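PDB 3ICJ: amidohydrolase 3 domain-containing protein from Pyrococcus furiosus, which probably hydrolyses carbon-nitrogen bonds other than peptide bonds, as a zinc-binding enzyme of the amidohydrolase family. Local coordinates for residues K221-E225 with E254-R260; H230-V236 with P439-W443; S238-V244 with M263-L269. One frame throughout, in Å; residues are numbered along the deposited sequence.

Contact 1. Residues K221-E225 with E254-R260; sequences KHYIE and ELEREGR
K221 NZ is held by two carboxylates at once: E254 OE1 and E258 OE1 each lie 2.9 Å from K221 NZ and accept a hydrogen bond from it, with a weak further bond to E258 OE2. This is the centre of a salt-bridge network between helix 217-233 and the C-terminal end of helix 246-257, the helices before and after strand 236-244. Both glutamates come across the lysine chain at about a right angle. E258 OE1 is approached on its syn side, E254 OE1 on its anti side. A water also accepts from K221 NZ and from R260 NH1, linking the two cations.

The second half of the network is R260 gripping E225 side-on. R260 NH1 reaches E225 OE2 at 2.7 Å in a nearly straight bond (174°), while R260 NE reaches E225 OE1 at 3.0 Å. Both oxygens lie close to the guanidinium plane, but the carboxylate is turned 38° against it, and NE meets OE1 from above the carboxylate plane. K221 CE lies over one guanidinium face, towards its rim. K221 NZ and R260 NH2 are only 3.3 Å apart, both donors; E258 OE1, 2.9 Å from R260 NH2, is shared by both cations and probably balances their charge.

R260 gets its place from a Schellman motif: G259 takes positive phi as the helix ends, and the backbone N of R260 bonds back to L255 O. Beneath the charges sits L255, between the two helices. I224, which also packs on A251 and L252 of helix 246-257, sets its CG2 3.7 Å from L255 CD1, and the other branch, L255 CD2, rests 3.7 Å from E225 CG.

Contact 2. Residues H230-V236 with P439-W443; sequences HLLSLGV and PADPW
A440 CB is the methyl on which three side chains of 230-236 converge: the edge of the H230 ring, with H230 NE2 3.9 Å from A440 CB, and one methyl each of L231 and L234. L231 brings CD2 and L234 brings CD1, which also lies against the peptide joining A440 to D441. The other L234 branch, CD2, runs across the D441 side chain at about a right angle. Further on, the P442 ring is met by V236, whose CG2 stands 3.7 Å from P442 CG, and by L234, whose backbone O is 3.7 Å from P442 CD.

The polar links between the segments pass through water. One water lies 3.0 Å from H230 NE2 and accepts from the A440 backbone N; H230 CG is anti to its own backbone N (chi1 176°), which turns the ring towards A440. Another donates to L234 O and, at 2.8 Å, to D441 OD1.

The end of one helix meets the start of another here. G235 closes helix 217-233 in a Schellman motif, and D441 is the N-cap of helix 442-451, its OD1 accepting a weak bond from W443 N. P442 and V236 both press on F97 of strand 92-102, P442 also touches Y470 of helix 463-477, and L231 reaches L104 and L107 of helix 104-112.

Contact 3. Residues S238-V244 with M263-L269; sequences SVGFMSV and MNVFAYL
From S238 with N264 to V244 with L269 the two strands run parallel, their axes 4.7 Å apart at closest and 17° from aligned, joined by five backbone hydrogen bonds from V239 N to N264 O through to V244 N to Y268 O. V239 N, F266 N and Y268 N point nearly along their acceptor carbonyls, while F241 N sits above the carbonyl plane of F266 and V244 N is tilted from that of Y268. The first strand turns a corner at S243, after which V244 N takes up Y268 O.

N264 ND2 gives S238 OG a straight bond of 3.0 Å, in the amide plane, and also donates to E493, while N264 OD1 accepts from R289 and R291. A leucine at N264 would probably leave S238 OG without this donor and both arginines without their shared oxygen.

The pair forms a beta-alpha-beta crossover through helix 246-257, and L252 of that helix packs on F241, V244 and V265. V244 CG2 lies over the centre of the F241 ring, 3.5 Å above its plane, while V265 CG1 meets the ring edge.

On the sheet face shared with S238, M242 bends at chi2 (-60°) and runs beside Y268 in a Met-aromatic contact: M242 SD is 4.5 Å from the Y268 ring centroid, and Y268 OH bonds to D344. At its nearest, the M242 side chain is about 5 Å from a bound zinc ion and touches H101, a zinc ligand.

Overall arrangement
The chain passes through 221-225, 230-236, 238-244, 254-260, 263-269 and finally 439-443. Helix 217-233 serves contacts 1 and 2, whose centres are 19 Å apart; it leads into strand 236-244, which with helix 246-257 and strand 264-269 carries contact 3 and the far half of contact 1. Contact 3, the buried one, lies 13 Å from contact 1 and 15 Å from contact 2, centre to centre. It touches contact 2 directly, where M263 CE packs on L231 and V236. Contact 1 thus ties neighbouring helices outside the strands, while contact 2 brings in a distant part of the chain, just beyond zinc ligand D434.

Contact 1. Residues K221-E225 with E254-R260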
ATOM      1  N   LYS A 221       1.013   9.310  14.614  1.00 30.42           N
ATOM      2  CA  LYS A 221       2.204   8.575  15.081  1.00 34.17           C
ATOM      3  C   LYS A 221       1.807   7.193  15.567  1.00 33.49           C
ATOM      4  O   LYS A 221       2.466   6.204  15.263  1.00 34.25           O
ATOM      5  CB  LYS A 221       2.902   9.331  16.218  1.00 39.63           C
ATOM      6  CG  LYS A 221       3.666  10.585  15.791  1.00 33.49           C
ATOM      7  CD  LYS A 221       4.237  11.297  17.005  1.00 32.85           C
ATOM      8  CE  LYS A 221       5.458  10.559  17.532  1.00 39.98           C
ATOM      9  NZ  LYS A 221       5.878  11.072  18.872  1.00 40.01           N
ATOM     10  N   HIS A 222       0.721   7.153  16.330  1.00 37.54           N
ATOM     11  CA  HIS A 222       0.179   5.919  16.869  1.00 36.46           C
ATOM     12  C   HIS A 222      -0.288   4.957  15.757  1.00 38.85           C
ATOM     13  O   HIS A 222       0.050   3.774  15.778  1.00 34.98           O
ATOM     14  CB  HIS A 222      -0.951   6.231  17.848  1.00 39.56           C
ATOM     15  CG  HIS A 222      -1.326   5.063  18.702  1.00 54.23           C
ATOM     16  ND1 HIS A 222      -2.178   4.071  18.271  1.00 49.70           N
ATOM     17  CD2 HIS A 222      -0.942   4.713  19.952  1.00 59.34           C
ATOM     18  CE1 HIS A 222      -2.316   3.167  19.224  1.00 46.70           C
ATOM     19  NE2 HIS A 222      -1.576   3.533  20.254  1.00 59.57           N
ATOM     20  N   TYR A 223      -1.048   5.474  14.793  1.00 36.81           N
ATOM     21  CA  TYR A 223      -1.473   4.683  13.618  1.00 38.10           C
ATOM     22  C   TYR A 223      -0.297   4.096  12.866  1.00 37.74           C
ATOM     23  O   TYR A 223      -0.281   2.907  12.537  1.00 37.31           O
ATOM     24  CB  TYR A 223      -2.343   5.531  12.662  1.00 38.60           C
ATOM     25  CG  TYR A 223      -3.682   5.940  13.279  1.00 37.09           C
ATOM     26  CD1 TYR A 223      -4.340   5.089  14.169  1.00 37.42           C
ATOM     27  CD2 TYR A 223      -4.281   7.163  12.978  1.00 45.69           C
ATOM     28  CE1 TYR A 223      -5.556   5.437  14.742  1.00 49.19           C
ATOM     29  CE2 TYR A 223      -5.509   7.521  13.552  1.00 49.42           C
ATOM     30  CZ  TYR A 223      -6.131   6.650  14.433  1.00 46.88           C
ATOM     31  OH  TYR A 223      -7.334   6.967  15.009  1.00 58.77           O
ATOM     32  N   ILE A 224       0.696   4.935  12.602  1.00 32.75           N
ATOM     33  CA  ILE A 224       1.859   4.512  11.866  1.00 32.32           C
ATOM     34  C   ILE A 224       2.630   3.446  12.641  1.00 33.27           C
ATOM     35  O   ILE A 224       3.047   2.448  12.054  1.00 35.43           O
ATOM     36  CB  ILE A 224       2.768   5.723  11.479  1.00 34.16           C
ATOM     37  CG1 ILE A 224       2.037   6.585  10.444  1.00 37.10           C
ATOM     38  CG2 ILE A 224       4.116   5.235  10.946  1.00 32.59           C
ATOM     39  CD1 ILE A 224       2.593   8.011  10.301  1.00 41.75           C
ATOM     40  N   GLU A 225       2.798   3.646  13.953  1.00 31.69           N
ATOM     41  CA  GLU A 225       3.442   2.613  14.786  1.00 36.27           C
ATOM     42  C   GLU A 225       2.686   1.275  14.862  1.00 37.76           C
ATOM     43  O   GLU A 225       3.327   0.211  14.858  1.00 39.45           O
ATOM     44  CB  GLU A 225       3.755   3.119  16.186  1.00 32.28           C
ATOM     45  CG  GLU A 225       4.936   4.093  16.228  1.00 41.04           C
ATOM     46  CD  GLU A 225       5.292   4.542  17.643  1.00 51.64           C
ATOM     47  OE1 GLU A 225       6.430   4.280  18.098  1.00 52.62           O
ATOM     48  OE2 GLU A 225       4.437   5.175  18.293  1.00 54.93           O
ATOM     49  N   GLU A 254       8.731  13.155  13.056  1.00 32.20           N
ATOM     50  CA  GLU A 254       8.844  12.993  14.527  1.00 36.61           C
ATOM     51  C   GLU A 254       9.289  11.576  14.933  1.00 34.57           C
ATOM     52  O   GLU A 254      10.233  11.407  15.728  1.00 36.90           O
ATOM     53  CB  GLU A 254       7.549  13.403  15.226  1.00 36.26           C
ATOM     54  CG  GLU A 254       7.679  13.534  16.744  1.00 35.56           C
ATOM     55  CD  GLU A 254       6.542  14.312  17.380  1.00 38.09           C
ATOM     56  OE1 GLU A 254       6.059  13.887  18.458  1.00 43.43           O
ATOM     57  OE2 GLU A 254       6.151  15.359  16.830  1.00 39.91           O
ATOM     58  N   LEU A 255       8.645  10.560  14.362  1.00 35.17           N
ATOM     59  CA  LEU A 255       9.055   9.176  14.594  1.00 34.85           C
ATOM     60  C   LEU A 255      10.519   8.902  14.211  1.00 34.48           C
ATOM     61  O   LEU A 255      11.242   8.246  14.983  1.00 34.62           O
ATOM     62  CB  LEU A 255       8.099   8.182  13.897  1.00 36.30           C
ATOM     63  CG  LEU A 255       6.673   8.067  14.459  1.00 33.86           C
ATOM     64  CD1 LEU A 255       5.722   7.341  13.465  1.00 34.93           C
ATOM     65  CD2 LEU A 255       6.632   7.413  15.835  1.00 37.41           C
ATOM     66  N   GLU A 256      10.944   9.419  13.055  1.00 33.24           N
ATOM     67  CA  GLU A 256      12.330   9.340  12.572  1.00 38.00           C
ATOM     68  C   GLU A 256      13.348   9.919  13.570  1.00 41.09           C
ATOM     69  O   GLU A 256      14.239   9.189  14.012  1.00 36.00           O
ATOM     70  CB  GLU A 256      12.466   9.974  11.179  1.00 32.78           C
ATOM     71  CG  GLU A 256      13.906  10.377  10.742  1.00 34.47           C
ATOM     72  CD  GLU A 256      14.728   9.272  10.058  1.00 47.40           C
ATOM     73  OE1 GLU A 256      14.216   8.163   9.782  1.00 45.09           O
ATOM     74  OE2 GLU A 256      15.922   9.531   9.785  1.00 57.19           O
ATOM     75  N   ARG A 257      13.198  11.182  13.967  1.00 35.35           N
ATOM     76  CA  ARG A 257      14.128  11.764  14.958  1.00 39.34           C
ATOM     77  C   ARG A 257      14.009  11.164  16.372  1.00 40.45           C
ATOM     78  O   ARG A 257      14.974  11.172  17.119  1.00 36.78           O
ATOM     79  CB  ARG A 257      14.068  13.297  14.995  1.00 39.64           C
ATOM     80  CG  ARG A 257      12.788  13.877  15.588  1.00 40.52           C
ATOM     81  CD  ARG A 257      12.868  15.380  15.638  1.00 39.41           C
ATOM     82  NE  ARG A 257      11.666  15.985  16.208  1.00 27.87           N
ATOM     83  CZ  ARG A 257      10.644  16.479  15.502  1.00 33.27           C
ATOM     84  NH1 ARG A 257       9.605  17.008  16.132  1.00 34.40           N
ATOM     85  NH2 ARG A 257      10.646  16.448  14.177  1.00 32.04           N
ATOM     86  N   GLU A 258      12.862  10.594  16.710  1.00 41.79           N
ATOM     87  CA  GLU A 258      12.714   9.842  17.952  1.00 38.78           C
ATOM     88  C   GLU A 258      13.258   8.422  17.960  1.00 36.66           C
ATOM     89  O   GLU A 258      13.218   7.758  18.969  1.00 37.83           O
ATOM     90  CB  GLU A 258      11.263   9.808  18.403  1.00 36.29           C
ATOM     91  CG  GLU A 258      10.716  11.112  18.853  1.00 36.33           C
ATOM     92  CD  GLU A 258       9.255  11.026  19.181  1.00 45.74           C
ATOM     93  OE1 GLU A 258       8.630  10.017  18.841  1.00 44.92           O
ATOM     94  OE2 GLU A 258       8.734  11.965  19.781  1.00 48.75           O
ATOM     95  N   GLY A 259      13.757   7.964  16.830  1.00 36.52           N
ATOM     96  CA  GLY A 259      14.317   6.615  16.710  1.00 38.06           C
ATOM     97  C   GLY A 259      13.236   5.540  16.752  1.00 41.74           C
ATOM     98  O   GLY A 259      13.502   4.388  17.077  1.00 38.82           O
ATOM     99  N   ARG A 260      12.011   5.920  16.419  1.00 36.51           N
ATOM    100  CA  ARG A 260      10.836   5.042  16.559  1.00 39.86           C
ATOM    101  C   ARG A 260      10.356   4.440  15.232  1.00 38.30           C
ATOM    102  O   ARG A 260       9.417   3.628  15.206  1.00 41.51           O
ATOM    103  CB  ARG A 260       9.715   5.795  17.279  1.00 37.85           C
ATOM    104  CG  ARG A 260       9.870   5.796  18.790  1.00 39.34           C
ATOM    105  CD  ARG A 260       9.023   6.874  19.490  1.00 39.57           C
ATOM    106  NE  ARG A 260       7.569   6.675  19.397  1.00 52.34           N
ATOM    107  CZ  ARG A 260       6.646   7.471  19.960  1.00 50.27           C
ATOM    108  NH1 ARG A 260       5.355   7.209  19.803  1.00 47.05           N
ATOM    109  NH2 ARG A 260       7.000   8.534  20.682  1.00 47.80           N
TER
HETATM  110  O   HOH W   1       3.813   9.921  20.457  1.00 60.98           O
HETATM  111  O   HOH W   2       8.322   2.471  17.318  1.00 43.02           O

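Contact 2. Residues H230-V236 with P439-W443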
ATOM      1  N   HIS A 230       2.590  -4.395  12.767  1.00 29.37           N
ATOM      2  CA  HIS A 230       1.842  -5.417  12.050  1.00 35.72           C
ATOM      3  C   HIS A 230       2.656  -5.901  10.847  1.00 34.23           C
ATOM      4  O   HIS A 230       2.811  -7.110  10.659  1.00 32.17           O
ATOM      5  CB  HIS A 230       0.484  -4.848  11.630  1.00 38.19           C
ATOM      6  CG  HIS A 230      -0.354  -5.775  10.805  1.00 39.04           C
ATOM      7  ND1 HIS A 230      -1.023  -6.856  11.337  1.00 37.18           N
ATOM      8  CD2 HIS A 230      -0.669  -5.749   9.485  1.00 40.36           C
ATOM      9  CE1 HIS A 230      -1.701  -7.467  10.383  1.00 42.96           C
ATOM     10  NE2 HIS A 230      -1.495  -6.820   9.247  1.00 42.49           N
ATOM     11  N   LEU A 231       3.213  -4.958  10.083  1.00 33.45           N
ATOM     12  CA  LEU A 231       3.974  -5.269   8.880  1.00 31.67           C
ATOM     13  C   LEU A 231       5.263  -6.053   9.166  1.00 34.85           C
ATOM     14  O   LEU A 231       5.575  -7.025   8.452  1.00 35.19           O
ATOM     15  CB  LEU A 231       4.296  -3.996   8.089  1.00 34.66           C
ATOM     16  CG  LEU A 231       3.066  -3.417   7.381  1.00 34.50           C
ATOM     17  CD1 LEU A 231       3.334  -1.978   6.974  1.00 35.77           C
ATOM     18  CD2 LEU A 231       2.641  -4.250   6.179  1.00 36.68           C
ATOM     19  N   LEU A 232       5.990  -5.628  10.203  1.00 33.62           N
ATOM     20  CA  LEU A 232       7.208  -6.307  10.643  1.00 35.11           C
ATOM     21  C   LEU A 232       6.967  -7.763  11.047  1.00 40.26           C
ATOM     22  O   LEU A 232       7.743  -8.640  10.653  1.00 35.63           O
ATOM     23  CB  LEU A 232       7.909  -5.536  11.771  1.00 39.25           C
ATOM     24  CG  LEU A 232       8.621  -4.225  11.386  1.00 38.85           C
ATOM     25  CD1 LEU A 232       9.100  -3.548  12.659  1.00 39.80           C
ATOM     26  CD2 LEU A 232       9.778  -4.450  10.403  1.00 34.76           C
ATOM     27  N   SER A 233       5.883  -8.019  11.790  1.00 39.54           N
ATOM     28  CA  SER A 233       5.509  -9.384  12.169  1.00 39.62           C
ATOM     29  C   SER A 233       5.175 -10.260  10.969  1.00 35.42           C
ATOM     30  O   SER A 233       5.229 -11.468  11.081  1.00 36.53           O
ATOM     31  CB  SER A 233       4.319  -9.398  13.134  1.00 41.45           C
ATOM     32  OG  SER A 233       3.116  -9.225  12.402  1.00 44.21           O
ATOM     33  N   LEU A 234       4.791  -9.646   9.852  1.00 35.29           N
ATOM     34  CA  LEU A 234       4.552 -10.352   8.586  1.00 31.00           C
ATOM     35  C   LEU A 234       5.796 -10.459   7.676  1.00 37.76           C
ATOM     36  O   LEU A 234       5.707 -10.965   6.562  1.00 39.86           O
ATOM     37  CB  LEU A 234       3.379  -9.711   7.819  1.00 32.11           C
ATOM     38  CG  LEU A 234       2.028  -9.694   8.544  1.00 34.16           C
ATOM     39  CD1 LEU A 234       1.090  -8.739   7.858  1.00 35.91           C
ATOM     40  CD2 LEU A 234       1.398 -11.096   8.635  1.00 50.52           C
ATOM     41  N   GLY A 235       6.945  -9.978   8.149  1.00 36.70           N
ATOM     42  CA  GLY A 235       8.187 -10.027   7.381  1.00 37.90           C
ATOM     43  C   GLY A 235       8.409  -8.919   6.359  1.00 33.82           C
ATOM     44  O   GLY A 235       9.260  -9.057   5.479  1.00 37.17           O
ATOM     45  N   VAL A 236       7.653  -7.824   6.470  1.00 30.92           N
ATOM     46  CA  VAL A 236       7.776  -6.678   5.569  1.00 32.93           C
ATOM     47  C   VAL A 236       8.618  -5.608   6.269  1.00 32.97           C
ATOM     48  O   VAL A 236       8.240  -5.093   7.343  1.00 39.54           O
ATOM     49  CB  VAL A 236       6.369  -6.075   5.172  1.00 33.00           C
ATOM     50  CG1 VAL A 236       6.517  -4.870   4.232  1.00 39.94           C
ATOM     51  CG2 VAL A 236       5.466  -7.143   4.560  1.00 36.26           C
ATOM     52  N   PRO A 439      -5.445  -7.798   2.332  1.00 54.31           N
ATOM     53  CA  PRO A 439      -4.625  -8.259   3.465  1.00 51.26           C
ATOM     54  C   PRO A 439      -3.152  -7.894   3.284  1.00 49.86           C
ATOM     55  O   PRO A 439      -2.648  -7.896   2.159  1.00 51.42           O
ATOM     56  CB  PRO A 439      -4.783  -9.791   3.427  1.00 52.26           C
ATOM     57  CG  PRO A 439      -6.039 -10.042   2.679  1.00 54.02           C
ATOM     58  CD  PRO A 439      -6.183  -8.924   1.706  1.00 50.66           C
ATOM     59  N   ALA A 440      -2.470  -7.572   4.378  1.00 48.00           N
ATOM     60  CA  ALA A 440      -1.053  -7.179   4.289  1.00 51.27           C
ATOM     61  C   ALA A 440      -0.085  -8.371   4.194  1.00 49.73           C
ATOM     62  O   ALA A 440       1.093  -8.170   3.859  1.00 47.29           O
ATOM     63  CB  ALA A 440      -0.664  -6.258   5.448  1.00 44.83           C
ATOM     64  N   ASP A 441      -0.578  -9.586   4.485  1.00 45.27           N
ATOM     65  CA  ASP A 441       0.241 -10.820   4.496  1.00 45.65           C
ATOM     66  C   ASP A 441       0.735 -11.163   3.099  1.00 45.43           C
ATOM     67  O   ASP A 441      -0.066 -11.528   2.230  1.00 40.54           O
ATOM     68  CB  ASP A 441      -0.545 -12.017   5.060  1.00 45.36           C
ATOM     69  CG  ASP A 441       0.305 -13.292   5.195  1.00 44.98           C
ATOM     70  OD1 ASP A 441       1.550 -13.274   5.073  1.00 55.98           O
ATOM     71  OD2 ASP A 441      -0.281 -14.347   5.446  1.00 54.92           O
ATOM     72  N   PRO A 442       2.060 -11.079   2.899  1.00 43.50           N
ATOM     73  CA  PRO A 442       2.630 -11.232   1.577  1.00 40.01           C
ATOM     74  C   PRO A 442       2.391 -12.624   0.988  1.00 39.82           C
ATOM     75  O   PRO A 442       2.174 -12.735  -0.221  1.00 37.05           O
ATOM     76  CB  PRO A 442       4.127 -10.976   1.802  1.00 42.66           C
ATOM     77  CG  PRO A 442       4.207 -10.274   3.099  1.00 43.83           C
ATOM     78  CD  PRO A 442       3.096 -10.808   3.911  1.00 40.66           C
ATOM     79  N   TRP A 443       2.393 -13.649   1.839  1.00 37.51           N
ATOM     80  CA  TRP A 443       2.164 -15.038   1.421  1.00 36.30           C
ATOM     81  C   TRP A 443       0.802 -15.248   0.787  1.00 40.39           C
ATOM     82  O   TRP A 443       0.674 -16.073  -0.108  1.00 38.99           O
ATOM     83  CB  TRP A 443       2.400 -16.051   2.570  1.00 36.28           C
ATOM     84  CG  TRP A 443       3.817 -15.995   3.113  1.00 42.60           C
ATOM     85  CD1 TRP A 443       4.213 -15.512   4.337  1.00 39.40           C
ATOM     86  CD2 TRP A 443       5.023 -16.387   2.427  1.00 41.37           C
ATOM     87  NE1 TRP A 443       5.585 -15.585   4.452  1.00 41.45           N
ATOM     88  CE2 TRP A 443       6.106 -16.117   3.297  1.00 44.96           C
ATOM     89  CE3 TRP A 443       5.293 -16.933   1.162  1.00 46.24           C
ATOM     90  CZ2 TRP A 443       7.443 -16.399   2.949  1.00 44.77           C
ATOM     91  CZ3 TRP A 443       6.626 -17.212   0.814  1.00 47.65           C
ATOM     92  CH2 TRP A 443       7.677 -16.941   1.706  1.00 41.51           C
TER
HETATM   93  O   HOH W   3      -3.447  -7.244   7.061  1.00 51.63           O
HETATM   94  O   HOH W   4       3.776 -13.257   6.829  1.00 49.32           O

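Contact 3. Residues S238-V244 with M263-L269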
ATOM      1  N   SER A 238      10.202  -2.891   4.403  1.00 35.14           N
ATOM      2  CA  SER A 238      10.255  -1.655   3.600  1.00 37.25           C
ATOM      3  C   SER A 238       8.922  -1.448   2.899  1.00 38.81           C
ATOM      4  O   SER A 238       8.281  -2.426   2.491  1.00 36.04           O
ATOM      5  CB  SER A 238      11.391  -1.696   2.547  1.00 36.58           C
ATOM      6  OG  SER A 238      12.585  -2.292   3.038  1.00 35.10           O
ATOM      7  N   VAL A 239       8.492  -0.190   2.775  1.00 34.04           N
ATOM      8  CA  VAL A 239       7.194   0.140   2.194  1.00 36.28           C
ATOM      9  C   VAL A 239       7.278   1.378   1.313  1.00 40.68           C
ATOM     10  O   VAL A 239       8.069   2.291   1.574  1.00 37.01           O
ATOM     11  CB  VAL A 239       6.055   0.357   3.251  1.00 38.51           C
ATOM     12  CG1 VAL A 239       5.738  -0.937   4.000  1.00 41.51           C
ATOM     13  CG2 VAL A 239       6.405   1.463   4.242  1.00 37.59           C
ATOM     14  N   GLY A 240       6.490   1.392   0.246  1.00 37.79           N
ATOM     15  CA  GLY A 240       6.208   2.647  -0.431  1.00 35.58           C
ATOM     16  C   GLY A 240       4.960   3.157   0.239  1.00 37.18           C
ATOM     17  O   GLY A 240       3.896   2.525   0.149  1.00 36.52           O
ATOM     18  N   PHE A 241       5.085   4.263   0.970  1.00 38.90           N
ATOM     19  CA  PHE A 241       3.940   4.864   1.664  1.00 34.81           C
ATOM     20  C   PHE A 241       3.331   5.941   0.752  1.00 37.54           C
ATOM     21  O   PHE A 241       3.933   7.011   0.545  1.00 35.22           O
ATOM     22  CB  PHE A 241       4.435   5.399   3.020  1.00 38.11           C
ATOM     23  CG  PHE A 241       3.373   6.036   3.918  1.00 35.16           C
ATOM     24  CD1 PHE A 241       2.005   6.054   3.593  1.00 33.86           C
ATOM     25  CD2 PHE A 241       3.769   6.581   5.128  1.00 35.31           C
ATOM     26  CE1 PHE A 241       1.065   6.646   4.449  1.00 34.85           C
ATOM     27  CE2 PHE A 241       2.846   7.178   6.010  1.00 30.87           C
ATOM     28  CZ  PHE A 241       1.478   7.197   5.671  1.00 37.04           C
ATOM     29  N   MET A 242       2.138   5.659   0.208  1.00 34.24           N
ATOM     30  CA  MET A 242       1.504   6.525  -0.800  1.00 40.59           C
ATOM     31  C   MET A 242       0.556   7.504  -0.135  1.00 42.70           C
ATOM     32  O   MET A 242       0.010   7.192   0.904  1.00 37.79           O
ATOM     33  CB  MET A 242       0.678   5.711  -1.810  1.00 39.60           C
ATOM     34  CG  MET A 242       1.454   4.786  -2.748  1.00 46.97           C
ATOM     35  SD  MET A 242       2.681   5.524  -3.843  1.00 41.71           S
ATOM     36  CE  MET A 242       4.005   4.759  -2.937  1.00 28.39           C
ATOM     37  N   SER A 243       0.352   8.663  -0.768  1.00 41.69           N
ATOM     38  CA  SER A 243      -0.581   9.706  -0.293  1.00 41.86           C
ATOM     39  C   SER A 243      -0.300  10.188   1.135  1.00 39.56           C
ATOM     40  O   SER A 243      -1.191  10.186   1.984  1.00 43.32           O
ATOM     41  CB  SER A 243      -2.037   9.231  -0.425  1.00 46.01           C
ATOM     42  OG  SER A 243      -2.334   8.887  -1.764  1.00 56.29           O
ATOM     43  N   VAL A 244       0.948  10.561   1.406  1.00 39.41           N
ATOM     44  CA  VAL A 244       1.316  11.106   2.710  1.00 36.48           C
ATOM     45  C   VAL A 244       0.869  12.588   2.737  1.00 38.14           C
ATOM     46  O   VAL A 244       1.387  13.411   1.966  1.00 38.04           O
ATOM     47  CB  VAL A 244       2.858  10.965   2.985  1.00 38.89           C
ATOM     48  CG1 VAL A 244       3.221  11.515   4.347  1.00 39.73           C
ATOM     49  CG2 VAL A 244       3.335   9.507   2.851  1.00 37.22           C
ATOM     50  N   MET A 263      11.338   0.473  10.118  1.00 35.67           N
ATOM     51  CA  MET A 263      11.232  -0.084   8.774  1.00 37.45           C
ATOM     52  C   MET A 263      11.567   1.036   7.817  1.00 37.08           C
ATOM     53  O   MET A 263      11.503   2.207   8.202  1.00 35.57           O
ATOM     54  CB  MET A 263       9.821  -0.719   8.533  1.00 39.03           C
ATOM     55  CG  MET A 263       8.592   0.223   8.279  1.00 39.83           C
ATOM     56  SD  MET A 263       6.918  -0.607   8.123  1.00 34.59           S
ATOM     57  CE  MET A 263       7.388  -2.013   7.232  1.00 32.04           C
ATOM     58  N   ASN A 264      11.962   0.686   6.593  1.00 31.57           N
ATOM     59  CA  ASN A 264      12.268   1.662   5.548  1.00 34.26           C
ATOM     60  C   ASN A 264      11.004   2.216   4.927  1.00 37.04           C
ATOM     61  O   ASN A 264      10.193   1.465   4.432  1.00 39.49           O
ATOM     62  CB  ASN A 264      13.140   1.029   4.481  1.00 36.03           C
ATOM     63  CG  ASN A 264      14.384   0.434   5.062  1.00 35.80           C
ATOM     64  OD1 ASN A 264      15.168   1.135   5.721  1.00 39.49           O
ATOM     65  ND2 ASN A 264      14.577  -0.875   4.853  1.00 33.28           N
ATOM     66  N   VAL A 265      10.820   3.529   5.010  1.00 33.91           N
ATOM     67  CA  VAL A 265       9.552   4.157   4.623  1.00 33.21           C
ATOM     68  C   VAL A 265       9.877   5.121   3.496  1.00 33.38           C
ATOM     69  O   VAL A 265      10.593   6.098   3.695  1.00 36.85           O
ATOM     70  CB  VAL A 265       8.895   4.923   5.792  1.00 30.52           C
ATOM     71  CG1 VAL A 265       7.639   5.690   5.310  1.00 33.50           C
ATOM     72  CG2 VAL A 265       8.550   3.995   6.960  1.00 33.85           C
ATOM     73  N   PHE A 266       9.405   4.803   2.297  1.00 36.88           N
ATOM     74  CA  PHE A 266       9.629   5.674   1.151  1.00 33.45           C
ATOM     75  C   PHE A 266       8.340   6.464   0.923  1.00 41.33           C
ATOM     76  O   PHE A 266       7.358   5.930   0.417  1.00 41.12           O
ATOM     77  CB  PHE A 266      10.055   4.874  -0.090  1.00 34.25           C
ATOM     78  CG  PHE A 266      11.377   4.170   0.070  1.00 37.01           C
ATOM     79  CD1 PHE A 266      12.561   4.751  -0.408  1.00 36.77           C
ATOM     80  CD2 PHE A 266      11.440   2.930   0.696  1.00 31.67           C
ATOM     81  CE1 PHE A 266      13.802   4.101  -0.256  1.00 34.46           C
ATOM     82  CE2 PHE A 266      12.672   2.279   0.884  1.00 32.12           C
ATOM     83  CZ  PHE A 266      13.854   2.852   0.399  1.00 30.81           C
ATOM     84  N   ALA A 267       8.347   7.727   1.335  1.00 39.73           N
ATOM     85  CA  ALA A 267       7.118   8.518   1.415  1.00 37.01           C
ATOM     86  C   ALA A 267       6.814   9.192   0.088  1.00 39.99           C
ATOM     87  O   ALA A 267       7.673   9.875  -0.472  1.00 35.77           O
ATOM     88  CB  ALA A 267       7.236   9.562   2.551  1.00 37.96           C
ATOM     89  N   TYR A 268       5.615   8.954  -0.435  1.00 36.77           N
ATOM     90  CA  TYR A 268       5.162   9.620  -1.664  1.00 34.51           C
ATOM     91  C   TYR A 268       4.067  10.584  -1.232  1.00 34.64           C
ATOM     92  O   TYR A 268       2.958  10.168  -0.888  1.00 35.74           O
ATOM     93  CB  TYR A 268       4.642   8.616  -2.702  1.00 38.74           C
ATOM     94  CG  TYR A 268       5.752   7.935  -3.490  1.00 38.01           C
ATOM     95  CD1 TYR A 268       6.628   7.043  -2.872  1.00 32.55           C
ATOM     96  CD2 TYR A 268       5.929   8.196  -4.842  1.00 33.37           C
ATOM     97  CE1 TYR A 268       7.645   6.408  -3.579  1.00 31.47           C
ATOM     98  CE2 TYR A 268       6.963   7.577  -5.576  1.00 30.38           C
ATOM     99  CZ  TYR A 268       7.813   6.683  -4.929  1.00 31.70           C
ATOM    100  OH  TYR A 268       8.826   6.077  -5.615  1.00 37.05           O
ATOM    101  N   LEU A 269       4.405  11.869  -1.247  1.00 35.25           N
ATOM    102  CA  LEU A 269       3.595  12.918  -0.610  1.00 32.32           C
ATOM    103  C   LEU A 269       2.404  13.321  -1.459  1.00 34.83           C
ATOM    104  O   LEU A 269       2.465  13.235  -2.684  1.00 36.49           O
ATOM    105  CB  LEU A 269       4.460  14.168  -0.357  1.00 35.28           C
ATOM    106  CG  LEU A 269       5.798  14.066   0.393  1.00 38.81           C
ATOM    107  CD1 LEU A 269       6.340  15.439   0.796  1.00 31.30           C
ATOM    108  CD2 LEU A 269       5.650  13.210   1.594  1.00 37.70           C
TER